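Local structure of condensin complex subunit 3 (Schizosaccharomyces pombe, 5OQR) at residues V228-W233 against Y252-N257; D218-S223 against L262-E267. The protein serves as a regulatory HEAT-repeat subunit of condensin, the complex required to convert interphase chromatin into condensed, mitotic-like chromosomes. All blocks are in the same frame, centred on the assembly; numbering follows the deposited sequence.

Contact 1: V228-W233 against Y252-N257; sequences VRILKW and YQWIEN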
loop_
_atom_site.group_PDB
_atom_site.type_symbol
_atom_site.label_atom_id
_atom_site.label_comp_id
_atom_site.label_asym_id
_atom_site.label_seq_id
_atom_site.Cartn_x
_atom_site.Cartn_y
_atom_site.Cartn_z
ATOM N N VAL A 228 -11.434 9.621 -6.787
ATOM C CA VAL A 228 -10.395 9.942 -5.814
ATOM C C VAL A 228 -9.632 8.688 -5.414
ATOM O O VAL A 228 -8.405 8.713 -5.261
ATOM C CB VAL A 228 -11.016 10.646 -4.594
ATOM C CG1 VAL A 228 -9.972 10.885 -3.508
ATOM C CG2 VAL A 228 -11.646 11.958 -5.013
ATOM N N ARG A 229 -10.339 7.572 -5.235
ATOM C CA ARG A 229 -9.671 6.338 -4.843
ATOM C C ARG A 229 -8.704 5.879 -5.927
ATOM O O ARG A 229 -7.628 5.349 -5.628
ATOM C CB ARG A 229 -10.709 5.258 -4.542
ATOM C CG ARG A 229 -10.190 4.142 -3.649
ATOM C CD ARG A 229 -11.311 3.429 -2.904
ATOM N NE ARG A 229 -12.165 2.640 -3.796
ATOM C CZ ARG A 229 -13.430 2.918 -4.103
ATOM N NH1 ARG A 229 -14.045 3.978 -3.595
ATOM N NH2 ARG A 229 -14.096 2.117 -4.926
ATOM N N ILE A 230 -9.064 6.091 -7.194
ATOM C CA ILE A 230 -8.163 5.769 -8.298
ATOM C C ILE A 230 -6.866 6.555 -8.165
ATOM O O ILE A 230 -5.771 5.983 -8.099
ATOM C CB ILE A 230 -8.848 6.049 -9.648
ATOM C CG1 ILE A 230 -10.008 5.077 -9.863
ATOM C CG2 ILE A 230 -7.848 5.936 -10.800
ATOM C CD1 ILE A 230 -10.889 5.426 -11.034
ATOM N N LEU A 231 -6.972 7.884 -8.133
ATOM C CA LEU A 231 -5.780 8.724 -8.116
ATOM C C LEU A 231 -4.950 8.481 -6.863
ATOM O O LEU A 231 -3.716 8.487 -6.918
ATOM C CB LEU A 231 -6.180 10.195 -8.220
ATOM C CG LEU A 231 -7.027 10.566 -9.437
ATOM C CD1 LEU A 231 -7.413 12.033 -9.374
ATOM C CD2 LEU A 231 -6.288 10.259 -10.729
ATOM N N LYS A 232 -5.607 8.265 -5.724
ATOM C CA LYS A 232 -4.875 7.999 -4.492
ATOM C C LYS A 232 -3.971 6.785 -4.651
ATOM O O LYS A 232 -2.799 6.811 -4.259
ATOM C CB LYS A 232 -5.853 7.795 -3.336
ATOM C CG LYS A 232 -5.186 7.735 -1.969
ATOM C CD LYS A 232 -6.152 7.296 -0.883
ATOM C CE LYS A 232 -6.496 5.820 -1.004
ATOM N NZ LYS A 232 -7.350 5.348 0.118
ATOM N N TRP A 233 -4.500 5.706 -5.228
ATOM C CA TRP A 233 -3.699 4.504 -5.432
ATOM C C TRP A 233 -2.663 4.713 -6.530
ATOM O O TRP A 233 -1.482 4.400 -6.351
ATOM C CB TRP A 233 -4.610 3.326 -5.774
ATOM C CG TRP A 233 -5.342 2.752 -4.601
ATOM C CD1 TRP A 233 -4.948 2.774 -3.296
ATOM C CD2 TRP A 233 -6.599 2.068 -4.628
ATOM N NE1 TRP A 233 -5.879 2.144 -2.510
ATOM C CE2 TRP A 233 -6.903 1.702 -3.303
ATOM C CE3 TRP A 233 -7.496 1.728 -5.644
ATOM C CZ2 TRP A 233 -8.067 1.014 -2.968
ATOM C CZ3 TRP A 233 -8.651 1.045 -5.309
ATOM C CH2 TRP A 233 -8.926 0.696 -3.983
ATOM N N TYR A 252 -3.497 13.541 -19.505
ATOM C CA TYR A 252 -3.733 13.579 -20.944
ATOM C C TYR A 252 -5.148 13.155 -21.313
ATOM O O TYR A 252 -5.705 13.653 -22.296
ATOM C CB TYR A 252 -2.717 12.699 -21.673
ATOM C CG TYR A 252 -1.355 13.340 -21.820
ATOM C CD1 TYR A 252 -1.182 14.472 -22.603
ATOM C CD2 TYR A 252 -0.243 12.813 -21.183
ATOM C CE1 TYR A 252 0.057 15.064 -22.741
ATOM C CE2 TYR A 252 1.001 13.397 -21.316
ATOM C CZ TYR A 252 1.144 14.522 -22.097
ATOM O OH TYR A 252 2.382 15.110 -22.234
ATOM N N GLN A 253 -5.743 12.244 -20.546
ATOM C CA GLN A 253 -7.119 11.836 -20.811
ATOM C C GLN A 253 -8.112 12.627 -19.962
ATOM O O GLN A 253 -9.010 13.283 -20.495
ATOM C CB GLN A 253 -7.291 10.336 -20.557
ATOM C CG GLN A 253 -8.649 9.804 -21.005
ATOM C CD GLN A 253 -9.086 8.581 -20.230
ATOM O OE1 GLN A 253 -8.263 7.774 -19.801
ATOM N NE2 GLN A 253 -10.392 8.443 -20.036
ATOM N N TRP A 254 -7.965 12.563 -18.638
ATOM C CA TRP A 254 -8.940 13.199 -17.758
ATOM C C TRP A 254 -8.972 14.706 -17.966
ATOM O O TRP A 254 -10.046 15.317 -17.964
ATOM C CB TRP A 254 -8.629 12.857 -16.303
ATOM C CG TRP A 254 -8.971 11.442 -15.958
ATOM C CD1 TRP A 254 -9.121 10.403 -16.827
ATOM C CD2 TRP A 254 -9.223 10.911 -14.653
ATOM N NE1 TRP A 254 -9.443 9.259 -16.145
ATOM C CE2 TRP A 254 -9.513 9.543 -14.808
ATOM C CE3 TRP A 254 -9.229 11.460 -13.369
ATOM C CZ2 TRP A 254 -9.806 8.716 -13.729
ATOM C CZ3 TRP A 254 -9.520 10.636 -12.299
ATOM C CH2 TRP A 254 -9.803 9.281 -12.485
ATOM N N ILE A 255 -7.805 15.326 -18.145
ATOM C CA ILE A 255 -7.774 16.752 -18.445
ATOM C C ILE A 255 -8.554 17.041 -19.719
ATOM O O ILE A 255 -9.122 18.128 -19.878
ATOM C CB ILE A 255 -6.314 17.237 -18.549
ATOM C CG1 ILE A 255 -6.250 18.749 -18.761
ATOM C CG2 ILE A 255 -5.600 16.545 -19.702
ATOM C CD1 ILE A 255 -6.940 19.568 -17.687
ATOM N N GLU A 256 -8.593 16.082 -20.646
ATOM C CA GLU A 256 -9.336 16.271 -21.887
ATOM C C GLU A 256 -10.836 16.300 -21.626
ATOM O O GLU A 256 -11.551 17.149 -22.170
ATOM C CB GLU A 256 -8.986 15.157 -22.874
ATOM C CG GLU A 256 -9.012 15.576 -24.332
ATOM C CD GLU A 256 -7.934 16.589 -24.663
ATOM O OE1 GLU A 256 -8.279 17.745 -24.990
ATOM O OE2 GLU A 256 -6.739 16.234 -24.581
ATOM N N ASN A 257 -11.332 15.380 -20.797
ATOM C CA ASN A 257 -12.750 15.371 -20.457
ATOM C C ASN A 257 -13.171 16.643 -19.736
ATOM O O ASN A 257 -14.360 16.978 -19.738
ATOM C CB ASN A 257 -13.073 14.156 -19.586
ATOM C CG ASN A 257 -12.623 12.849 -20.213
ATOM O OD1 ASN A 257 -12.073 11.982 -19.535
ATOM N ND2 ASN A 257 -12.849 12.703 -21.512
#
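Lys232 N donates to Val228 O over 2.9 Å, an ordinary helical bond that keeps in shape the turn from which Ile230 and Leu231 meet Trp254 of 252-257. Nothing polar bridges the two segments. The touching groups are hydrocarbon, and the indole does most of the reaching. Its CG stands anti to the carbonyl carbon (chi1 -73°), and the bicyclic ring runs out from the helix with its six-membered end leading. That length is needed, because Leu231 and Trp254, the pair nearest in backbone, still have their CA atoms 11.1 Å apart. Leu231 CD2 comes closest, lying 3.6 Å from Trp254 CZ3 and also near CH2. Leu231 CG follows at 3.8 Å from the same CZ3, so the branched end of the leucine gathers round one corner of the ring while the leucine and the indole, pointing in opposite senses, overlap alongside each other. Ile230 adds its CG2 methyl, 4.2 Å from Trp254 CH2. Both aliphatic groups approach the ring obliquely. Branched side chains suit this place, since each offers methyls to a broad flat partner.

The segments belong to the two helices of one HEAT repeat, 224-235 and 240-257. Met249 touches both Ile230 and Trp254 from within the second helix, and Tyr209 of helix 202-212 packs on Ile230. On the same turn, Lys232 NZ and Trp233 NE1 hydrogen-bond to aromatic side chains of another protein's chain. With all three touching residues buried, the two helices are held here by apolar packing and shape, without the directional pull of a polar bond.

Contact 2: D218-S223 against L262-E267; sequences DFRYLS and LLELLE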
loop_
_atom_site.group_PDB
_atom_site.type_symbol
_atom_site.label_atom_id
_atom_site.label_comp_id
_atom_site.label_asym_id
_atom_site.label_seq_id
_atom_site.Cartn_x
_atom_site.Cartn_y
_atom_site.Cartn_z
ATOM N N ASP A 218 -15.348 8.772 -20.423
ATOM C CA ASP A 218 -15.236 9.947 -19.574
ATOM C C ASP A 218 -15.039 9.529 -18.126
ATOM O O ASP A 218 -15.655 8.567 -17.659
ATOM C CB ASP A 218 -16.483 10.825 -19.696
ATOM C CG ASP A 218 -16.270 12.218 -19.157
ATOM O OD1 ASP A 218 -15.390 12.387 -18.287
ATOM O OD2 ASP A 218 -16.980 13.143 -19.601
ATOM N N PHE A 219 -14.178 10.259 -17.416
ATOM C CA PHE A 219 -13.943 9.969 -16.007
ATOM C C PHE A 219 -15.109 10.405 -15.132
ATOM O O PHE A 219 -15.212 9.948 -13.990
ATOM C CB PHE A 219 -12.649 10.642 -15.538
ATOM C CG PHE A 219 -12.789 12.115 -15.265
ATOM C CD1 PHE A 219 -12.698 12.602 -13.973
ATOM C CD2 PHE A 219 -13.010 13.010 -16.295
ATOM C CE1 PHE A 219 -12.823 13.952 -13.716
ATOM C CE2 PHE A 219 -13.139 14.361 -16.042
ATOM C CZ PHE A 219 -13.045 14.832 -14.754
ATOM N N ARG A 220 -15.993 11.266 -15.641
ATOM C CA ARG A 220 -17.172 11.659 -14.880
ATOM C C ARG A 220 -18.137 10.500 -14.675
ATOM O O ARG A 220 -18.941 10.542 -13.738
ATOM C CB ARG A 220 -17.900 12.803 -15.583
ATOM C CG ARG A 220 -17.128 14.109 -15.647
ATOM C CD ARG A 220 -17.199 14.697 -17.043
ATOM N NE ARG A 220 -16.975 16.135 -17.087
ATOM C CZ ARG A 220 -16.974 16.844 -18.211
ATOM N NH1 ARG A 220 -17.184 16.244 -19.378
ATOM N NH2 ARG A 220 -16.759 18.149 -18.175
ATOM N N TYR A 221 -18.090 9.477 -15.532
ATOM C CA TYR A 221 -18.939 8.309 -15.333
ATOM C C TYR A 221 -18.747 7.721 -13.945
ATOM O O TYR A 221 -19.677 7.128 -13.384
ATOM C CB TYR A 221 -18.640 7.238 -16.385
ATOM C CG TYR A 221 -18.879 7.655 -17.823
ATOM C CD1 TYR A 221 -18.486 6.832 -18.869
ATOM C CD2 TYR A 221 -19.494 8.861 -18.135
ATOM C CE1 TYR A 221 -18.696 7.195 -20.183
ATOM C CE2 TYR A 221 -19.710 9.233 -19.450
ATOM C CZ TYR A 221 -19.308 8.395 -20.470
ATOM O OH TYR A 221 -19.518 8.758 -21.780
ATOM N N LEU A 222 -17.555 7.869 -13.379
ATOM C CA LEU A 222 -17.259 7.323 -12.067
ATOM C C LEU A 222 -17.826 8.215 -10.972
ATOM O O LEU A 222 -17.976 9.428 -11.140
ATOM C CB LEU A 222 -15.750 7.183 -11.876
ATOM C CG LEU A 222 -14.992 6.432 -12.970
ATOM C CD1 LEU A 222 -13.518 6.393 -12.634
ATOM C CD2 LEU A 222 -15.539 5.028 -13.136
ATOM N N SER A 223 -18.141 7.598 -9.837
ATOM C CA SER A 223 -18.523 8.359 -8.661
ATOM C C SER A 223 -17.324 9.143 -8.146
ATOM O O SER A 223 -16.170 8.739 -8.317
ATOM C CB SER A 223 -19.052 7.432 -7.571
ATOM O OG SER A 223 -18.016 6.618 -7.057
ATOM N N LEU A 262 -7.799 22.817 -15.975
ATOM C CA LEU A 262 -7.403 22.160 -14.736
ATOM C C LEU A 262 -8.381 22.465 -13.609
ATOM O O LEU A 262 -8.713 21.580 -12.810
ATOM C CB LEU A 262 -5.989 22.592 -14.350
ATOM C CG LEU A 262 -5.359 21.874 -13.157
ATOM C CD1 LEU A 262 -5.197 20.393 -13.437
ATOM C CD2 LEU A 262 -4.022 22.504 -12.822
ATOM N N LEU A 263 -8.852 23.709 -13.524
ATOM C CA LEU A 263 -9.823 24.064 -12.494
ATOM C C LEU A 263 -11.096 23.241 -12.635
ATOM O O LEU A 263 -11.630 22.729 -11.646
ATOM C CB LEU A 263 -10.143 25.557 -12.566
ATOM C CG LEU A 263 -9.111 26.528 -11.993
ATOM C CD1 LEU A 263 -9.574 27.957 -12.214
ATOM C CD2 LEU A 263 -8.872 26.275 -10.515
ATOM N N GLU A 264 -11.602 23.107 -13.861
ATOM C CA GLU A 264 -12.824 22.339 -14.070
ATOM C C GLU A 264 -12.638 20.889 -13.643
ATOM O O GLU A 264 -13.568 20.265 -13.122
ATOM C CB GLU A 264 -13.249 22.419 -15.536
ATOM C CG GLU A 264 -14.603 21.787 -15.812
ATOM C CD GLU A 264 -15.124 22.103 -17.201
ATOM O OE1 GLU A 264 -16.035 21.390 -17.670
ATOM O OE2 GLU A 264 -14.623 23.063 -17.824
ATOM N N LEU A 265 -11.443 20.337 -13.858
ATOM C CA LEU A 265 -11.149 18.997 -13.362
ATOM C C LEU A 265 -11.150 18.965 -11.840
ATOM O O LEU A 265 -11.693 18.036 -11.233
ATOM C CB LEU A 265 -9.802 18.524 -13.912
ATOM C CG LEU A 265 -9.315 17.122 -13.532
ATOM C CD1 LEU A 265 -8.366 16.608 -14.595
ATOM C CD2 LEU A 265 -8.616 17.095 -12.178
ATOM N N LEU A 266 -10.535 19.965 -11.207
ATOM C CA LEU A 266 -10.479 19.998 -9.750
ATOM C C LEU A 266 -11.876 20.029 -9.144
ATOM O O LEU A 266 -12.114 19.437 -8.086
ATOM C CB LEU A 266 -9.670 21.208 -9.288
ATOM C CG LEU A 266 -8.188 21.211 -9.664
ATOM C CD1 LEU A 266 -7.568 22.566 -9.374
ATOM C CD2 LEU A 266 -7.446 20.120 -8.922
ATOM N N GLU A 267 -12.813 20.715 -9.799
ATOM C CA GLU A 267 -14.170 20.799 -9.277
ATOM C C GLU A 267 -14.874 19.449 -9.269
ATOM O O GLU A 267 -15.900 19.305 -8.598
ATOM C CB GLU A 267 -14.979 21.804 -10.092
ATOM C CG GLU A 267 -14.423 23.216 -10.034
ATOM C CD GLU A 267 -15.186 24.184 -10.911
ATOM O OE1 GLU A 267 -16.290 23.825 -11.374
ATOM O OE2 GLU A 267 -14.681 25.302 -11.142
#
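An Asx turn at Asp218 anchors a salt-bridge network in which Arg220 reaches across to Glu264 at the surface of the HEAT-repeat array. Asp218 OD1 accepts from Arg220 N over 2.9 Å, a nearly straight bond (175°) that meets the carboxylate from above its plane. Aspartate suits the turn because its short side chain can bend back to a backbone N two residues on. Its other oxygen, OD2, offers the syn lone pair to Arg220 NH1 at 3.1 Å, in a bond near the guanidinium plane. A bend at chi2 (134°) swings the guanidinium toward 262-267, where NH2 lies 3.4 Å from Glu264 OE1. Arginine suits this place because its separate N-H groups let NH1 serve Asp218 while NH2 faces Glu264. The second pairing is a salt bridge without a hydrogen bond: OE1 sits at the guanidinium edge, with the two flat groups 36° apart. With CG anti to the backbone N and the chain beyond it extended, Glu264 uses its full length to carry OE1 to the arginine. Asp259 OD2 lies close to Glu264 OE1, a crowding of like charge that the arginine probably eases. A leucine in place of Arg220 would probably leave the carboxylates of Asp218 and Glu264 without their shared cation and the two segments without their ionic link.

The loop carrying Arg220 joins helix 202-212 to helix 224-235, where Ser223 is the N-cap. Across from it, helix 262-266 follows helix 240-257, on which Leu265 packs, and its Leu262 and Leu263 rest against Leu313 of helix 308-324.

How the contacts relate
The two contacts have centres about 8 Å apart and share neighbours on one side of the chain's centre. Along the chain the order is 218-223, 228-233, 252-257, 262-267, so the helix pair of contact 1 falls wholly between the partners of contact 2. Each outer segment is thus a close neighbour in sequence of a helix in the pair: the loop precedes helix 224-235, and helix 262-266 comes after helix 240-257. The contacts also meet in space, where Phe219 stacks on Trp254 and Leu222 packs on Ile230. Together they join the buried interior of HEAT 5 to a charged surface crossing, linking successive elements of the all-helical array.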